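Local coordinates for periplasmic molybdate-binding protein (Azotobacter vinelandii, PDB 1ATG) that binds molybdate and tungstate in the periplasm, probably as the solute-binding component of an ABC transporter, at residues T25-V30 / A206-S211; K97-N102 / L160-L165; Q148-T153 / A166-A171. One frame throughout, in Å; residues are numbered along the deposited sequence.

Contact 1: T25-V30 / A206-S211; sequences TGHAVV and AEQFMS
A single water bridges the side-chain nitrogens of H27 and Q208. H27 NE2 lies 4.1 Å from Q208 NE2, and water 1 sits between them, 2.7 Å from each. The amide nitrogen of Q208 donates to the water. Imidazole and amide planes stand nearly perpendicular, 85° apart, and the two side chains cross at about a right angle; the amide nitrogen approaches the ring obliquely. Q208 suits this place because its chain is fully extended: CG lies trans to the backbone N (chi1 -180°), and the remaining chain runs straight away from helix 203-212 toward the residues after helix 11-25. The other arm of the amide, Q208 OE1, comes against the methyl T25 CG2 at 3.9 Å, the two side chains approaching from opposite directions. T25 has its hydroxyl engaged by its own turn: H27 N donates to T25 OG1 at 3.1 Å, an ST turn, and T25 OG1 also bonds to F21 O one helical turn earlier. G26, between them, leaves the helix with a positive phi of 85°, a conformation in which any side chain would collide with the carbonyl oxygen of T25, and which glycine takes readily.

The turn belongs to a beta-alpha-beta unit of the periplasmic binding protein fold, in which strand 2-7, helix 11-25 and strand 29-34 follow one another and the two strands pair in parallel. Helix 203-212, from near the other end of the chain, packs beside this unit. Beneath the polar surface pair the helix turns F209 inward, where its ring meets F21 edge-to-face and touches L14, L2 and F53. V29 likewise points inward and packs on L2 and V4.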
loop_
_atom_site.group_PDB
_atom_site.type_symbol
_atom_site.label_atom_id
_atom_site.label_comp_id
_atom_site.label_asym_id
_atom_site.label_seq_id
_atom_site.Cartn_x
_atom_site.Cartn_y
_atom_site.Cartn_z
ATOM N N THR A 25 -23.711 -4.331 8.543
ATOM C CA THR A 25 -23.788 -4.437 9.975
ATOM C C THR A 25 -24.273 -3.213 10.725
ATOM O O THR A 25 -24.548 -3.320 11.919
ATOM C CB THR A 25 -22.399 -4.764 10.596
ATOM O OG1 THR A 25 -21.551 -3.609 10.497
ATOM C CG2 THR A 25 -21.756 -5.944 9.888
ATOM N N GLY A 26 -24.275 -2.063 10.065
ATOM C CA GLY A 26 -24.671 -0.823 10.721
ATOM C C GLY A 26 -23.514 -0.172 11.463
ATOM O O GLY A 26 -23.676 0.922 12.017
ATOM N N HIS A 27 -22.353 -0.816 11.500
ATOM C CA HIS A 27 -21.192 -0.283 12.189
ATOM C C HIS A 27 -20.407 0.664 11.280
ATOM O O HIS A 27 -20.087 0.329 10.138
ATOM C CB HIS A 27 -20.233 -1.382 12.651
ATOM C CG HIS A 27 -20.708 -2.233 13.782
ATOM N ND1 HIS A 27 -20.849 -1.753 15.068
ATOM C CD2 HIS A 27 -21.066 -3.541 13.820
ATOM C CE1 HIS A 27 -21.283 -2.726 15.848
ATOM N NE2 HIS A 27 -21.423 -3.822 15.119
ATOM N N ALA A 28 -20.058 1.816 11.836
ATOM C CA ALA A 28 -19.264 2.808 11.122
ATOM C C ALA A 28 -17.823 2.739 11.619
ATOM O O ALA A 28 -17.530 2.459 12.779
ATOM C CB ALA A 28 -19.846 4.200 11.309
ATOM N N VAL A 29 -16.890 2.926 10.695
ATOM C CA VAL A 29 -15.466 2.887 11.021
ATOM C C VAL A 29 -14.879 4.277 10.790
ATOM O O VAL A 29 -15.323 4.951 9.867
ATOM C CB VAL A 29 -14.769 1.846 10.130
ATOM C CG1 VAL A 29 -13.260 2.020 10.083
ATOM C CG2 VAL A 29 -15.129 0.437 10.592
ATOM N N VAL A 30 -13.919 4.671 11.608
ATOM C CA VAL A 30 -13.203 5.928 11.430
ATOM C C VAL A 30 -11.826 5.556 10.880
ATOM O O VAL A 30 -11.088 4.853 11.555
ATOM C CB VAL A 30 -13.045 6.709 12.741
ATOM C CG1 VAL A 30 -12.226 7.972 12.535
ATOM C CG2 VAL A 30 -14.430 7.067 13.270
ATOM N N ALA A 206 -13.456 -5.242 16.948
ATOM C CA ALA A 206 -12.231 -5.381 16.156
ATOM C C ALA A 206 -12.120 -6.795 15.613
ATOM O O ALA A 206 -11.809 -6.998 14.434
ATOM C CB ALA A 206 -11.022 -5.024 17.001
ATOM N N GLU A 207 -12.383 -7.801 16.448
ATOM C CA GLU A 207 -12.348 -9.189 16.012
ATOM C C GLU A 207 -13.418 -9.466 14.965
ATOM O O GLU A 207 -13.161 -10.195 14.000
ATOM C CB GLU A 207 -12.460 -10.123 17.221
ATOM C CG GLU A 207 -11.219 -10.062 18.097
ATOM C CD GLU A 207 -11.305 -10.952 19.323
ATOM O OE1 GLU A 207 -12.433 -11.199 19.796
ATOM O OE2 GLU A 207 -10.236 -11.387 19.805
ATOM N N GLN A 208 -14.592 -8.873 15.087
ATOM C CA GLN A 208 -15.649 -9.041 14.097
ATOM C C GLN A 208 -15.189 -8.491 12.750
ATOM O O GLN A 208 -15.350 -9.141 11.720
ATOM C CB GLN A 208 -16.950 -8.358 14.522
ATOM C CG GLN A 208 -18.063 -8.526 13.497
ATOM C CD GLN A 208 -19.365 -7.863 13.866
ATOM O OE1 GLN A 208 -20.262 -7.717 13.028
ATOM N NE2 GLN A 208 -19.502 -7.455 15.124
ATOM N N PHE A 209 -14.636 -7.276 12.759
ATOM C CA PHE A 209 -14.163 -6.666 11.510
ATOM C C PHE A 209 -13.034 -7.473 10.906
ATOM O O PHE A 209 -13.004 -7.703 9.683
ATOM C CB PHE A 209 -13.765 -5.208 11.775
ATOM C CG PHE A 209 -13.327 -4.486 10.528
ATOM C CD1 PHE A 209 -14.226 -4.255 9.503
ATOM C CD2 PHE A 209 -12.020 -4.048 10.378
ATOM C CE1 PHE A 209 -13.834 -3.594 8.351
ATOM C CE2 PHE A 209 -11.635 -3.390 9.224
ATOM C CZ PHE A 209 -12.527 -3.159 8.209
ATOM N N MET A 210 -12.090 -7.955 11.693
ATOM C CA MET A 210 -10.971 -8.758 11.218
ATOM C C MET A 210 -11.467 -10.068 10.609
ATOM O O MET A 210 -10.927 -10.531 9.600
ATOM C CB MET A 210 -9.948 -8.988 12.321
ATOM C CG MET A 210 -9.210 -7.718 12.728
ATOM S SD MET A 210 -7.979 -7.144 11.543
ATOM C CE MET A 210 -6.545 -8.024 12.176
ATOM N N SER A 211 -12.509 -10.660 11.199
ATOM C CA SER A 211 -13.113 -11.867 10.650
ATOM C C SER A 211 -13.805 -11.559 9.325
ATOM O O SER A 211 -13.642 -12.265 8.333
ATOM C CB SER A 211 -14.127 -12.488 11.618
ATOM O OG SER A 211 -14.863 -13.527 10.980
HETATM O O HOH W 1 -21.363 -6.128 16.542
#

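Contact 2: K97-N102 / L160-L165; sequences KVLAGN and LGFVAL
The ring of F162 receives L99 CD1 obliquely, neither squarely over a face nor at an edge, with CD1 4.3 Å from F162 CZ. Around the same ring lie V124 and L125 of helix 116-127, L82 of strand 75-86, and I107 and I109 of strand 107-110, so aliphatic side chains from a helix and two strands pack on it. This is core packing of an alpha/beta domain of the periplasmic binding protein fold: strand 160-164 lies inside the mixed sheet, parallel to strand 107-110 and antiparallel to strand 75-86, and the 3-10 turn 97-100 from the connection between those two neighbours is laid against it.

L160 and F162 stand two residues apart on the strand, on the same face of the sheet, with G161 between them. L99 reaches both with its two methyls. Its CA-CB bond does not aim at the strand, but CG sits beside the backbone N and trans to the carbonyl carbon (chi1 -72°), which carries the branched end inward. A leucine suits this place because its fork sends CD1 to the ring and CD2 to L160. L99, a buried residue, also packs on L84, I107, L125 and L130.

The turn is held by its own main chain, A100 N bonding to K97 O and G101 N to V98 O, each at 3.1 Å. D93 accepts from the backbone nitrogens of K97 and V98, and W104 NE1 donates to V98 O, which satisfies polar atoms close to the apolar core. F162 is about 6 Å, side chain to side chain, from V146, which lines the tungstate pocket. At the strand's start, L160 CD1 meets L99 CD2 at 4.0 Å, with V98 CG1 a little farther off on the same side, at 4.6 Å.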
loop_
_atom_site.group_PDB
_atom_site.type_symbol
_atom_site.label_atom_id
_atom_site.label_comp_id
_atom_site.label_asym_id
_atom_site.label_seq_id
_atom_site.Cartn_x
_atom_site.Cartn_y
_atom_site.Cartn_z
ATOM N N LYS A 97 11.286 -0.449 -20.302
ATOM C CA LYS A 97 12.505 0.057 -20.922
ATOM C C LYS A 97 12.675 1.557 -20.744
ATOM O O LYS A 97 13.789 2.073 -20.716
ATOM C CB LYS A 97 12.524 -0.270 -22.418
ATOM C CG LYS A 97 13.007 -1.677 -22.740
ATOM C CD LYS A 97 12.800 -1.968 -24.223
ATOM C CE LYS A 97 12.669 -3.460 -24.475
ATOM N NZ LYS A 97 13.568 -4.251 -23.593
ATOM N N VAL A 98 11.566 2.270 -20.569
ATOM C CA VAL A 98 11.599 3.704 -20.322
ATOM C C VAL A 98 12.522 4.057 -19.166
ATOM O O VAL A 98 13.158 5.110 -19.208
ATOM C CB VAL A 98 10.177 4.222 -20.045
ATOM C CG1 VAL A 98 9.565 3.663 -18.767
ATOM C CG2 VAL A 98 10.181 5.746 -19.995
ATOM N N LEU A 99 12.638 3.220 -18.145
ATOM C CA LEU A 99 13.460 3.552 -16.995
ATOM C C LEU A 99 14.930 3.783 -17.296
ATOM O O LEU A 99 15.606 4.495 -16.555
ATOM C CB LEU A 99 13.342 2.445 -15.944
ATOM C CG LEU A 99 11.997 2.407 -15.220
ATOM C CD1 LEU A 99 11.897 1.125 -14.399
ATOM C CD2 LEU A 99 11.814 3.621 -14.325
ATOM N N ALA A 100 15.452 3.121 -18.322
ATOM C CA ALA A 100 16.864 3.237 -18.661
ATOM C C ALA A 100 17.160 4.414 -19.575
ATOM O O ALA A 100 18.341 4.666 -19.858
ATOM C CB ALA A 100 17.332 1.939 -19.312
ATOM N N GLY A 101 16.152 5.144 -20.025
ATOM C CA GLY A 101 16.348 6.267 -20.926
ATOM C C GLY A 101 16.233 7.626 -20.246
ATOM O O GLY A 101 16.040 7.766 -19.045
ATOM N N ASN A 102 16.364 8.655 -21.083
ATOM C CA ASN A 102 16.313 10.041 -20.625
ATOM C C ASN A 102 15.107 10.779 -21.166
ATOM O O ASN A 102 15.102 12.015 -21.247
ATOM C CB ASN A 102 17.622 10.745 -21.008
ATOM C CG ASN A 102 18.837 10.115 -20.357
ATOM O OD1 ASN A 102 18.829 9.744 -19.181
ATOM N ND2 ASN A 102 19.909 9.973 -21.132
ATOM N N LEU A 160 7.057 10.003 -13.911
ATOM C CA LEU A 160 6.874 8.598 -13.581
ATOM C C LEU A 160 6.652 8.450 -12.088
ATOM O O LEU A 160 7.128 9.286 -11.315
ATOM C CB LEU A 160 8.127 7.789 -13.936
ATOM C CG LEU A 160 8.582 7.796 -15.392
ATOM C CD1 LEU A 160 9.788 6.872 -15.540
ATOM C CD2 LEU A 160 7.479 7.370 -16.352
ATOM N N GLY A 161 6.087 7.311 -11.693
ATOM C CA GLY A 161 5.998 7.008 -10.268
ATOM C C GLY A 161 5.810 5.518 -10.055
ATOM O O GLY A 161 5.253 4.818 -10.896
ATOM N N PHE A 162 6.281 5.054 -8.896
ATOM C CA PHE A 162 6.013 3.689 -8.444
ATOM C C PHE A 162 4.860 3.749 -7.456
ATOM O O PHE A 162 4.939 4.386 -6.398
ATOM C CB PHE A 162 7.237 3.043 -7.813
ATOM C CG PHE A 162 8.173 2.379 -8.776
ATOM C CD1 PHE A 162 7.740 1.332 -9.571
ATOM C CD2 PHE A 162 9.494 2.794 -8.897
ATOM C CE1 PHE A 162 8.602 0.707 -10.447
ATOM C CE2 PHE A 162 10.363 2.162 -9.756
ATOM C CZ PHE A 162 9.925 1.115 -10.550
ATOM N N VAL A 163 3.730 3.141 -7.852
ATOM C CA VAL A 163 2.490 3.225 -7.102
ATOM C C VAL A 163 1.873 1.853 -6.876
ATOM O O VAL A 163 2.393 0.843 -7.360
ATOM C CB VAL A 163 1.482 4.152 -7.824
ATOM C CG1 VAL A 163 2.040 5.556 -8.071
ATOM C CG2 VAL A 163 1.029 3.545 -9.147
ATOM N N ALA A 164 0.783 1.811 -6.141
ATOM C CA ALA A 164 0.040 0.581 -5.918
ATOM C C ALA A 164 -1.011 0.446 -7.008
ATOM O O ALA A 164 -1.690 1.400 -7.382
ATOM C CB ALA A 164 -0.638 0.633 -4.557
ATOM N N LEU A 165 -1.262 -0.781 -7.457
ATOM C CA LEU A 165 -2.295 -0.993 -8.474
ATOM C C LEU A 165 -3.640 -0.482 -8.020
ATOM O O LEU A 165 -4.404 0.118 -8.784
ATOM C CB LEU A 165 -2.357 -2.485 -8.826
ATOM C CG LEU A 165 -3.457 -2.885 -9.828
ATOM C CD1 LEU A 165 -3.360 -2.105 -11.125
ATOM C CD2 LEU A 165 -3.374 -4.382 -10.120
#

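Contact 3: Q148-T153 / A166-A171; sequences QAHSQT and AQIIQA. With SO4 (sulfate ion), chain D; EDO (1,2-ethanediol), chain E.
Helix 146-154 passes an irregular segment so closely that the CA atoms of H150 and Q167 are 7.2 Å apart. With CG trans to the backbone N, chi1 170° directs the H150 ring toward segment 166-171, where Q167 CB lies over one face in a CH-pi contact, 4.0 Å from the ring centroid and 22° off its normal. The two side chains slide past each other in opposite directions, so the Q167 amide, its plane turned 35° from the ring, rests on H150 CB, with NE2 3.4 Å from that atom. Both amide ends are used: OE1 accepts from A164 N and NE2 donates to V146 O. A glutamine fits, since one group can bridge an N-H at the end of strand 160-164 and a carbonyl at the start of the helix, beside the tungstate pocket.

At the ring edge lie an aliphatic branch and a water. I168 CG2 approaches H150 CD2 to 3.7 Å near the ring plane. Water 2 lies in that plane, 2.7 Å from H150 NE2, and donates to Q167 O at 3.2 Å, bridging two atoms whose direct approach is too bent for a hydrogen bond.

The other side of the helix holds a sulfate, probably from the crystallisation liquor. Q152 NE2 donates to its O2, as does S151 OG in one of its two conformers, and Q148 NE2 gives O4 a nearly straight bond of 3.0 Å. An ethanediol, probably also from the liquor, donates through O2 to I169 O and is hydrogen-bonded to Q16 NE2. In the fold, helix 146-154 lies over the sheet: A149 touches strand 140-143, H150 packs on V163 of strand 160-164, and W85 of strand 75-86 meets the H150 ring with nearly parallel planes and backs I168.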
loop_
_atom_site.group_PDB
_atom_site.type_symbol
_atom_site.label_atom_id
_atom_site.label_comp_id
_atom_site.label_asym_id
_atom_site.label_seq_id
_atom_site.Cartn_x
_atom_site.Cartn_y
_atom_site.Cartn_z
ATOM N N GLN A 148 1.375 9.780 -1.460
ATOM C CA GLN A 148 2.014 10.963 -2.037
ATOM C C GLN A 148 2.680 10.648 -3.367
ATOM O O GLN A 148 2.566 11.454 -4.301
ATOM C CB GLN A 148 2.997 11.581 -1.047
ATOM C CG GLN A 148 3.706 12.811 -1.608
ATOM C CD GLN A 148 4.506 13.532 -0.545
ATOM O OE1 GLN A 148 5.640 13.193 -0.213
ATOM N NE2 GLN A 148 3.899 14.578 0.026
ATOM N N ALA A 149 3.316 9.481 -3.545
ATOM C CA ALA A 149 3.891 9.135 -4.843
ATOM C C ALA A 149 2.797 9.123 -5.911
ATOM O O ALA A 149 2.994 9.622 -7.015
ATOM C CB ALA A 149 4.594 7.795 -4.757
ATOM N N HIS A 150 1.657 8.516 -5.545
ATOM C CA HIS A 150 0.537 8.496 -6.487
ATOM C C HIS A 150 0.024 9.899 -6.812
ATOM O O HIS A 150 -0.215 10.202 -7.979
ATOM C CB HIS A 150 -0.592 7.612 -5.921
ATOM C CG HIS A 150 -1.839 7.756 -6.738
ATOM N ND1 HIS A 150 -2.875 8.554 -6.315
ATOM C CD2 HIS A 150 -2.185 7.251 -7.945
ATOM C CE1 HIS A 150 -3.830 8.532 -7.238
ATOM N NE2 HIS A 150 -3.441 7.761 -8.229
ATOM N N SER A 151 -0.140 10.744 -5.801
ATOM C CA SER A 151 -0.587 12.116 -6.006
ATOM C C SER A 151 0.338 12.879 -6.952
ATOM O O SER A 151 -0.091 13.567 -7.890
ATOM C CB SER A 151 -0.588 12.881 -4.664
ATOM O OG SER A 151 -0.832 14.252 -4.966
ATOM N N GLN A 152 1.634 12.754 -6.705
ATOM C CA GLN A 152 2.626 13.446 -7.525
ATOM C C GLN A 152 2.602 12.975 -8.960
ATOM O O GLN A 152 2.775 13.753 -9.904
ATOM C CB GLN A 152 4.012 13.222 -6.935
ATOM C CG GLN A 152 4.241 13.877 -5.587
ATOM C CD GLN A 152 3.877 15.347 -5.527
ATOM O OE1 GLN A 152 4.398 16.160 -6.289
ATOM N NE2 GLN A 152 2.962 15.718 -4.638
ATOM N N THR A 153 2.410 11.667 -9.162
ATOM C CA THR A 153 2.360 11.127 -10.509
ATOM C C THR A 153 1.054 11.492 -11.194
ATOM O O THR A 153 1.030 11.845 -12.374
ATOM C CB THR A 153 2.554 9.597 -10.474
ATOM O OG1 THR A 153 3.733 9.286 -9.719
ATOM C CG2 THR A 153 2.752 9.047 -11.871
ATOM N N ALA A 166 -4.006 -0.672 -6.747
ATOM C CA ALA A 166 -5.285 -0.231 -6.234
ATOM C C ALA A 166 -5.517 1.250 -6.446
ATOM O O ALA A 166 -6.663 1.691 -6.564
ATOM C CB ALA A 166 -5.371 -0.531 -4.736
ATOM N N GLN A 167 -4.466 2.075 -6.455
ATOM C CA GLN A 167 -4.615 3.508 -6.606
ATOM C C GLN A 167 -4.950 3.946 -8.014
ATOM O O GLN A 167 -5.356 5.104 -8.214
ATOM C CB GLN A 167 -3.309 4.201 -6.180
ATOM C CG GLN A 167 -2.982 4.001 -4.710
ATOM C CD GLN A 167 -1.583 4.524 -4.433
ATOM O OE1 GLN A 167 -0.626 4.142 -5.103
ATOM N NE2 GLN A 167 -1.455 5.398 -3.433
ATOM N N ILE A 168 -4.756 3.092 -9.011
ATOM C CA ILE A 168 -4.946 3.496 -10.400
ATOM C C ILE A 168 -5.927 2.646 -11.175
ATOM O O ILE A 168 -6.393 3.078 -12.248
ATOM C CB ILE A 168 -3.601 3.564 -11.158
ATOM C CG1 ILE A 168 -2.913 2.205 -11.258
ATOM C CG2 ILE A 168 -2.682 4.604 -10.523
ATOM C CD1 ILE A 168 -1.587 2.247 -12.009
ATOM N N ILE A 169 -6.274 1.469 -10.683
ATOM C CA ILE A 169 -7.203 0.585 -11.409
ATOM C C ILE A 169 -8.596 1.173 -11.307
ATOM O O ILE A 169 -9.021 1.684 -10.287
ATOM C CB ILE A 169 -7.083 -0.855 -10.903
ATOM C CG1 ILE A 169 -7.817 -1.824 -11.843
ATOM C CG2 ILE A 169 -7.641 -1.006 -9.486
ATOM C CD1 ILE A 169 -7.515 -3.277 -11.544
ATOM N N GLN A 170 -9.323 1.202 -12.430
ATOM C CA GLN A 170 -10.655 1.803 -12.445
ATOM C C GLN A 170 -11.716 0.729 -12.282
ATOM O O GLN A 170 -11.447 -0.465 -12.430
ATOM C CB GLN A 170 -10.868 2.639 -13.706
ATOM C CG GLN A 170 -9.827 3.722 -13.933
ATOM C CD GLN A 170 -9.693 4.757 -12.847
ATOM O OE1 GLN A 170 -8.616 4.943 -12.259
ATOM N NE2 GLN A 170 -10.767 5.482 -12.548
ATOM N N ALA A 171 -12.943 1.150 -12.011
ATOM C CA ALA A 171 -14.079 0.263 -11.809
ATOM C C ALA A 171 -14.259 -0.771 -12.909
ATOM O O ALA A 171 -14.623 -1.916 -12.626
ATOM C CB ALA A 171 -15.351 1.099 -11.685
HETATM S S SO4 D . 0.363 15.089 -1.667
HETATM O O1 SO4 D . -0.928 15.852 -1.782
HETATM O O2 SO4 D . 0.976 15.004 -3.030
HETATM O O3 SO4 D . 0.085 13.714 -1.139
HETATM O O4 SO4 D . 1.294 15.803 -0.740
HETATM C C1 EDO E . -12.282 -1.316 -7.871
HETATM O O1 EDO E . -13.226 -0.214 -7.366
HETATM C C2 EDO E . -11.322 -0.875 -8.991
HETATM O O2 EDO E . -10.899 0.609 -8.715
HETATM O O HOH W 2 -5.192 7.594 -10.254
#

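In the fold
Contact 1 lies at the surface, contact 2 is buried and contact 3 partly so, and their chemistry follows: contact 2 is purely apolar across its segments, whereas contacts 1 and 3 each join a histidine to the other segment through a water. Contacts 1 and 2 sit on opposite sides of the chain's centre, their centres 37 Å apart, yet both reach the same sheet. Contacts 2 and 3 are neighbours sharing the 146-165 region: helix 146-154 leads into strand 160-164, T153 OG1 packs 3.3 Å from G161 CA, and their segments alternate along the chain. Both contacts are nested within the long loop closed by contact 1.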